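PDB 6MGB: capsular polysaccharide export system protein KpsC from Thermosulfurimonas dismutans, which acts as a beta-2,4 Kdo-transferase of GT-B type, probably building the conserved glycolipid on which Gram-negative capsules are assembled. Local coordinates for residues Y99-T103 / M169-L175; V245-F251 / M265-A269. One frame throughout, in Å; residues are numbered along the deposited sequence.

Interaction 1: residues Y99-T103 / M169-L175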
loop_
_atom_site.group_PDB
_atom_site.type_symbol
_atom_site.label_atom_id
_atom_site.label_comp_id
_atom_site.label_asym_id
_atom_site.label_seq_id
_atom_site.Cartn_x
_atom_site.Cartn_y
_atom_site.Cartn_z
ATOM N N TYR A 99 -4.637 -2.600 -6.632
ATOM C CA TYR A 99 -5.197 -2.897 -5.317
ATOM C C TYR A 99 -5.991 -1.724 -4.751
ATOM O O TYR A 99 -7.004 -1.930 -4.073
ATOM C CB TYR A 99 -4.086 -3.300 -4.345
ATOM C CG TYR A 99 -3.053 -2.224 -4.082
ATOM C CD1 TYR A 99 -1.912 -2.124 -4.864
ATOM C CD2 TYR A 99 -3.215 -1.313 -3.044
ATOM C CE1 TYR A 99 -0.964 -1.145 -4.626
ATOM C CE2 TYR A 99 -2.272 -0.332 -2.798
ATOM C CZ TYR A 99 -1.149 -0.252 -3.593
ATOM O OH TYR A 99 -0.208 0.723 -3.352
ATOM N N TYR A 100 -5.548 -0.492 -4.996
ATOM C CA TYR A 100 -6.211 0.659 -4.397
ATOM C C TYR A 100 -7.401 1.151 -5.211
ATOM O O TYR A 100 -8.085 2.080 -4.773
ATOM C CB TYR A 100 -5.220 1.813 -4.181
ATOM C CG TYR A 100 -4.478 2.287 -5.413
ATOM C CD1 TYR A 100 -5.071 3.159 -6.315
ATOM C CD2 TYR A 100 -3.172 1.883 -5.657
ATOM C CE1 TYR A 100 -4.391 3.601 -7.433
ATOM C CE2 TYR A 100 -2.484 2.320 -6.772
ATOM C CZ TYR A 100 -3.097 3.179 -7.656
ATOM O OH TYR A 100 -2.415 3.620 -8.769
ATOM N N ASP A 101 -7.677 0.547 -6.364
ATOM C CA ASP A 101 -8.806 0.948 -7.203
ATOM C C ASP A 101 -10.014 0.091 -6.840
ATOM O O ASP A 101 -10.150 -1.044 -7.305
ATOM C CB ASP A 101 -8.451 0.820 -8.680
ATOM C CG ASP A 101 -9.596 1.222 -9.591
ATOM O OD1 ASP A 101 -10.674 1.584 -9.079
ATOM O OD2 ASP A 101 -9.419 1.172 -10.825
ATOM N N ALA A 102 -10.900 0.642 -6.012
ATOM C CA ALA A 102 -12.097 -0.065 -5.569
ATOM C C ALA A 102 -13.234 -0.030 -6.586
ATOM O O ALA A 102 -14.279 -0.643 -6.336
ATOM C CB ALA A 102 -12.590 0.522 -4.244
ATOM N N THR A 103 -13.068 0.664 -7.711
ATOM C CA THR A 103 -14.125 0.747 -8.715
ATOM C C THR A 103 -14.169 -0.470 -9.631
ATOM O O THR A 103 -15.169 -0.658 -10.333
ATOM C CB THR A 103 -13.953 2.009 -9.569
ATOM O OG1 THR A 103 -12.840 1.848 -10.459
ATOM C CG2 THR A 103 -13.727 3.237 -8.689
ATOM N N MET A 169 -3.789 8.647 -5.514
ATOM C CA MET A 169 -4.886 8.056 -6.276
ATOM C C MET A 169 -5.759 7.146 -5.424
ATOM O O MET A 169 -6.924 6.925 -5.773
ATOM C CB MET A 169 -4.343 7.262 -7.469
ATOM C CG MET A 169 -3.625 8.095 -8.525
ATOM S SD MET A 169 -4.674 9.307 -9.365
ATOM C CE MET A 169 -6.004 8.293 -10.004
ATOM N N SER A 170 -5.233 6.605 -4.322
ATOM C CA SER A 170 -6.024 5.700 -3.498
ATOM C C SER A 170 -7.190 6.401 -2.812
ATOM O O SER A 170 -8.091 5.721 -2.309
ATOM C CB SER A 170 -5.137 5.029 -2.448
ATOM O OG SER A 170 -4.772 5.939 -1.424
ATOM N N VAL A 171 -7.195 7.734 -2.780
ATOM C CA VAL A 171 -8.307 8.462 -2.176
ATOM C C VAL A 171 -9.529 8.409 -3.086
ATOM O O VAL A 171 -10.566 7.839 -2.730
ATOM C CB VAL A 171 -7.892 9.911 -1.868
ATOM C CG1 VAL A 171 -9.089 10.738 -1.415
ATOM C CG2 VAL A 171 -6.807 9.926 -0.804
ATOM N N ARG A 172 -9.423 8.999 -4.279
ATOM C CA ARG A 172 -10.586 9.066 -5.160
ATOM C C ARG A 172 -10.928 7.700 -5.740
ATOM O O ARG A 172 -12.108 7.373 -5.907
ATOM C CB ARG A 172 -10.355 10.093 -6.267
ATOM C CG ARG A 172 -10.565 11.523 -5.792
ATOM C CD ARG A 172 -10.582 12.527 -6.931
ATOM N NE ARG A 172 -10.974 13.859 -6.463
ATOM C CZ ARG A 172 -12.199 14.374 -6.556
ATOM N NH1 ARG A 172 -13.190 13.692 -7.116
ATOM N NH2 ARG A 172 -12.435 15.594 -6.089
ATOM N N LEU A 173 -9.923 6.879 -6.042
ATOM C CA LEU A 173 -10.227 5.513 -6.445
ATOM C C LEU A 173 -10.642 4.643 -5.266
ATOM O O LEU A 173 -11.117 3.523 -5.484
ATOM C CB LEU A 173 -9.035 4.891 -7.175
ATOM C CG LEU A 173 -8.775 5.429 -8.585
ATOM C CD1 LEU A 173 -7.591 4.742 -9.250
ATOM C CD2 LEU A 173 -10.014 5.255 -9.450
ATOM N N GLY A 174 -10.488 5.130 -4.036
ATOM C CA GLY A 174 -11.069 4.481 -2.879
ATOM C C GLY A 174 -12.415 5.078 -2.511
ATOM O O GLY A 174 -12.868 4.951 -1.369
ATOM N N LEU A 175 -13.058 5.741 -3.473
ATOM C CA LEU A 175 -14.426 6.240 -3.346
ATOM C C LEU A 175 -14.537 7.464 -2.441
ATOM O O LEU A 175 -15.642 7.828 -2.027
ATOM C CB LEU A 175 -15.365 5.138 -2.843
ATOM C CG LEU A 175 -15.222 3.785 -3.549
ATOM C CD1 LEU A 175 -16.296 2.817 -3.077
ATOM C CD2 LEU A 175 -15.260 3.934 -5.064
HETATM O O HOH W 1 -7.921 2.946 -2.208
#
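Tyr100 lies against the short, weakly bonded helix 169-172 and Leu173 beyond it. Tyr100 CE1 meets Met169 CB at 3.7 Å, and Leu173 CD1 comes in at the ring edge, near the ring plane. Tyr100 CB rests on Ser170 CB. The ring reaches this side because CG sits between the backbone N and the carbonyl carbon (chi1 56°). Leu173 CD1 lies near Asp101 CB, and Leu173 CD2 is 3.7 Å from Asp101 OD1. One direct backbone hydrogen bond joins the segments: Ala102 N gives to Leu173 O at 2.9 Å. A water donates to both Tyr100 O and Ser170 O, at 2.7 and 2.8 Å. The loop after strand 90-94 thus meets the short helix that follows strand 158-162. Leu175, at positive phi, is the C-prime residue of a Schellman motif that ends this helix. Leu175 CG packs on Ala102 CB at 4.2 Å, and its CD2 lies by Thr103 CG2. Asp101 forms an Asx turn: OD1 takes Thr103 N on its anti side but well out of the carboxylate plane, and Thr103 OG1 through its syn lone pair. Asp101 OD2 pairs with Arg104 in a salt bridge. Farther out, Glu73 bonds the Tyr100 hydroxyl, and Ser170 OG bonds Ser246 OG.

Interaction 2: residues V245-F251 / M265-A269. With C5P (cytidine-5'-monophosphate), chain D.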
loop_
_atom_site.group_PDB
_atom_site.type_symbol
_atom_site.label_atom_id
_atom_site.label_comp_id
_atom_site.label_asym_id
_atom_site.label_seq_id
_atom_site.Cartn_x
_atom_site.Cartn_y
_atom_site.Cartn_z
ATOM N N VAL A 245 -8.470 7.438 5.698
ATOM C CA VAL A 245 -9.273 7.448 4.480
ATOM C C VAL A 245 -8.910 6.214 3.667
ATOM O O VAL A 245 -9.743 5.321 3.471
ATOM C CB VAL A 245 -9.055 8.737 3.661
ATOM C CG1 VAL A 245 -9.796 8.654 2.327
ATOM C CG2 VAL A 245 -9.519 9.958 4.446
ATOM N N SER A 246 -7.654 6.149 3.197
ATOM C CA SER A 246 -7.236 5.033 2.352
ATOM C C SER A 246 -5.752 4.689 2.482
ATOM O O SER A 246 -5.217 4.004 1.601
ATOM C CB SER A 246 -7.535 5.348 0.879
ATOM O OG SER A 246 -6.773 6.460 0.440
ATOM N N SER A 247 -5.079 5.123 3.545
ATOM C CA SER A 247 -3.639 4.941 3.654
ATOM C C SER A 247 -3.279 3.483 3.933
ATOM O O SER A 247 -3.995 2.761 4.632
ATOM C CB SER A 247 -3.080 5.827 4.766
ATOM O OG SER A 247 -1.702 5.576 4.979
ATOM N N GLN A 248 -2.136 3.056 3.386
ATOM C CA GLN A 248 -1.597 1.744 3.732
ATOM C C GLN A 248 -1.306 1.644 5.223
ATOM O O GLN A 248 -1.295 0.542 5.782
ATOM C CB GLN A 248 -0.324 1.464 2.931
ATOM C CG GLN A 248 0.356 0.142 3.278
ATOM C CD GLN A 248 1.626 -0.087 2.483
ATOM O OE1 GLN A 248 1.812 0.485 1.409
ATOM N NE2 GLN A 248 2.511 -0.921 3.012
ATOM N N MET A 249 -1.062 2.778 5.883
ATOM C CA MET A 249 -0.794 2.753 7.314
ATOM C C MET A 249 -1.991 2.236 8.099
ATOM O O MET A 249 -1.822 1.759 9.226
ATOM C CB MET A 249 -0.398 4.151 7.794
ATOM C CG MET A 249 0.068 4.205 9.238
ATOM S SD MET A 249 0.883 5.766 9.632
ATOM C CE MET A 249 1.139 5.581 11.393
ATOM N N GLY A 250 -3.195 2.318 7.527
ATOM C CA GLY A 250 -4.348 1.698 8.160
ATOM C C GLY A 250 -4.216 0.191 8.249
ATOM O O GLY A 250 -4.601 -0.419 9.250
ATOM N N PHE A 251 -3.668 -0.435 7.205
ATOM C CA PHE A 251 -3.442 -1.875 7.258
ATOM C C PHE A 251 -2.321 -2.217 8.229
ATOM O O PHE A 251 -2.385 -3.241 8.919
ATOM C CB PHE A 251 -3.122 -2.417 5.867
ATOM C CG PHE A 251 -3.049 -3.915 5.816
ATOM C CD1 PHE A 251 -4.176 -4.679 6.075
ATOM C CD2 PHE A 251 -1.861 -4.560 5.517
ATOM C CE1 PHE A 251 -4.119 -6.059 6.037
ATOM C CE2 PHE A 251 -1.798 -5.942 5.476
ATOM C CZ PHE A 251 -2.930 -6.691 5.736
ATOM N N MET A 265 -12.421 3.360 0.777
ATOM C CA MET A 265 -12.476 1.920 0.533
ATOM C C MET A 265 -11.114 1.441 0.041
ATOM O O MET A 265 -10.950 1.090 -1.136
ATOM C CB MET A 265 -13.576 1.582 -0.471
ATOM C CG MET A 265 -13.759 0.092 -0.760
ATOM S SD MET A 265 -14.122 -0.937 0.681
ATOM C CE MET A 265 -15.581 -0.134 1.343
ATOM N N PRO A 266 -10.106 1.419 0.922
ATOM C CA PRO A 266 -8.792 0.892 0.530
ATOM C C PRO A 266 -8.802 -0.617 0.323
ATOM O O PRO A 266 -9.835 -1.268 0.496
ATOM C CB PRO A 266 -7.890 1.297 1.703
ATOM C CG PRO A 266 -8.816 1.416 2.865
ATOM C CD PRO A 266 -10.105 1.941 2.299
ATOM N N PHE A 267 -7.649 -1.189 -0.034
ATOM C CA PHE A 267 -7.613 -2.596 -0.421
ATOM C C PHE A 267 -8.010 -3.511 0.729
ATOM O O PHE A 267 -8.503 -4.620 0.496
ATOM C CB PHE A 267 -6.220 -2.964 -0.938
ATOM C CG PHE A 267 -5.140 -2.911 0.110
ATOM C CD1 PHE A 267 -4.802 -4.043 0.834
ATOM C CD2 PHE A 267 -4.451 -1.735 0.359
ATOM C CE1 PHE A 267 -3.804 -4.002 1.792
ATOM C CE2 PHE A 267 -3.452 -1.689 1.316
ATOM C CZ PHE A 267 -3.130 -2.826 2.033
ATOM N N TYR A 268 -7.817 -3.067 1.968
ATOM C CA TYR A 268 -8.074 -3.886 3.144
ATOM C C TYR A 268 -9.440 -3.627 3.765
ATOM O O TYR A 268 -9.786 -4.276 4.758
ATOM C CB TYR A 268 -6.983 -3.647 4.195
ATOM C CG TYR A 268 -6.801 -2.194 4.548
ATOM C CD1 TYR A 268 -5.913 -1.396 3.838
ATOM C CD2 TYR A 268 -7.526 -1.614 5.578
ATOM C CE1 TYR A 268 -5.745 -0.064 4.153
ATOM C CE2 TYR A 268 -7.367 -0.285 5.900
ATOM C CZ TYR A 268 -6.475 0.488 5.182
ATOM O OH TYR A 268 -6.310 1.817 5.493
ATOM N N ALA A 269 -10.216 -2.700 3.217
ATOM C CA ALA A 269 -11.547 -2.411 3.727
ATOM C C ALA A 269 -12.584 -3.296 3.042
ATOM O O ALA A 269 -12.357 -3.841 1.959
ATOM C CB ALA A 269 -11.895 -0.937 3.513
HETATM O O3P C5P D . -0.570 4.615 1.593
HETATM P P C5P D . 0.318 5.757 2.031
HETATM O O1P C5P D . -0.543 6.820 2.706
HETATM O O2P C5P D . 1.193 6.430 0.991
HETATM O "O5'" C5P D . 1.269 5.153 3.153
HETATM C "C5'" C5P D . 2.467 4.468 2.822
HETATM C "C4'" C5P D . 3.240 4.116 4.067
HETATM O "O4'" C5P D . 3.828 5.323 4.618
HETATM C "C3'" C5P D . 2.410 3.547 5.210
HETATM O "O3'" C5P D . 2.197 2.152 5.087
HETATM C "C2'" C5P D . 3.220 3.928 6.443
HETATM O "O2'" C5P D . 4.288 3.017 6.658
HETATM C "C1'" C5P D . 3.798 5.282 6.029
HETATM N N1 C5P D . 2.968 6.411 6.511
HETATM C C2 C5P D . 3.376 7.188 7.725
HETATM N N3 C5P D . 2.524 8.333 8.205
HETATM C C4 C5P D . 1.304 8.698 7.492
HETATM C C5 C5P D . 0.898 7.925 6.284
HETATM C C6 C5P D . 1.750 6.781 5.805
HETATM O O2 C5P D . 4.362 6.897 8.306
HETATM N N4 C5P D . 0.477 9.807 7.958
#
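The backbones of Ser246 and Pro266 come close, CA to CA 4.8 Å, where the loop entering helix 248-255 meets a type I turn from Pro266 to Ala269. Pro266 packs on the loop, with CD 3.6 Å from Val245 O. Tyr268 reaches the start of the helix. Tyr268 OH donates to Ser247 O at 2.6 Å, close to the carbonyl plane, and this oxygen also accepts from Gly250 N. Gly250 CA is 3.3 Å from Tyr268 OH, which leaves no space for a CB. Phe251 N lies over one face of the Tyr268 ring and Pro266 CG over the other, both toward the rim. Phe251 CB makes a CH-pi contact with that ring, 4.0 Å from its centroid. Phe267 CE1 sits over the rim of one Phe251 face, the two rings oblique at 59°; with Tyr268 they form an aromatic cluster. Replacing Tyr268 with an alanine would probably leave Ser247 O without its second donor and open a gap between Phe251 and Pro266. Ser247 is the N-cap: its OG, turned away from its own N (chi1 174°), accepts from Met249 N, and the same OG donates to C5P O1P at 2.8 Å. Gln248 N bonds C5P O3P almost straight (173°), so the helix start holds the CMP phosphate. Helix 289-299 touches Phe251 and Tyr268 through Leu292, helix 180-191 packs on Val245, and Ile162 of strand 158-162 meets Ser247 and Met249.

Interaction 1 precedes interaction 2 along the chain, and their centres are about 10 Å apart. They touch directly: Gly174 O and Met265 N are 2.7 Å apart, a probable hydrogen bond, and Tyr99 O packs on Phe267 CB. Three segments, 169-175, 245-251 and 265-269, lie in connections after strands 158-162, 241-244 and 259-262 of the six-stranded parallel sheet. Segment 99-103 instead follows strand 90-94 of the seven-stranded mixed sheet. Interaction 1 therefore joins parts that follow different sheets, as fits a two-domain GT-B fold. Interaction 2 lies within the connections of the parallel sheet, at the CMP phosphate. The two together link the nucleotide site to the loop after strand 90-94.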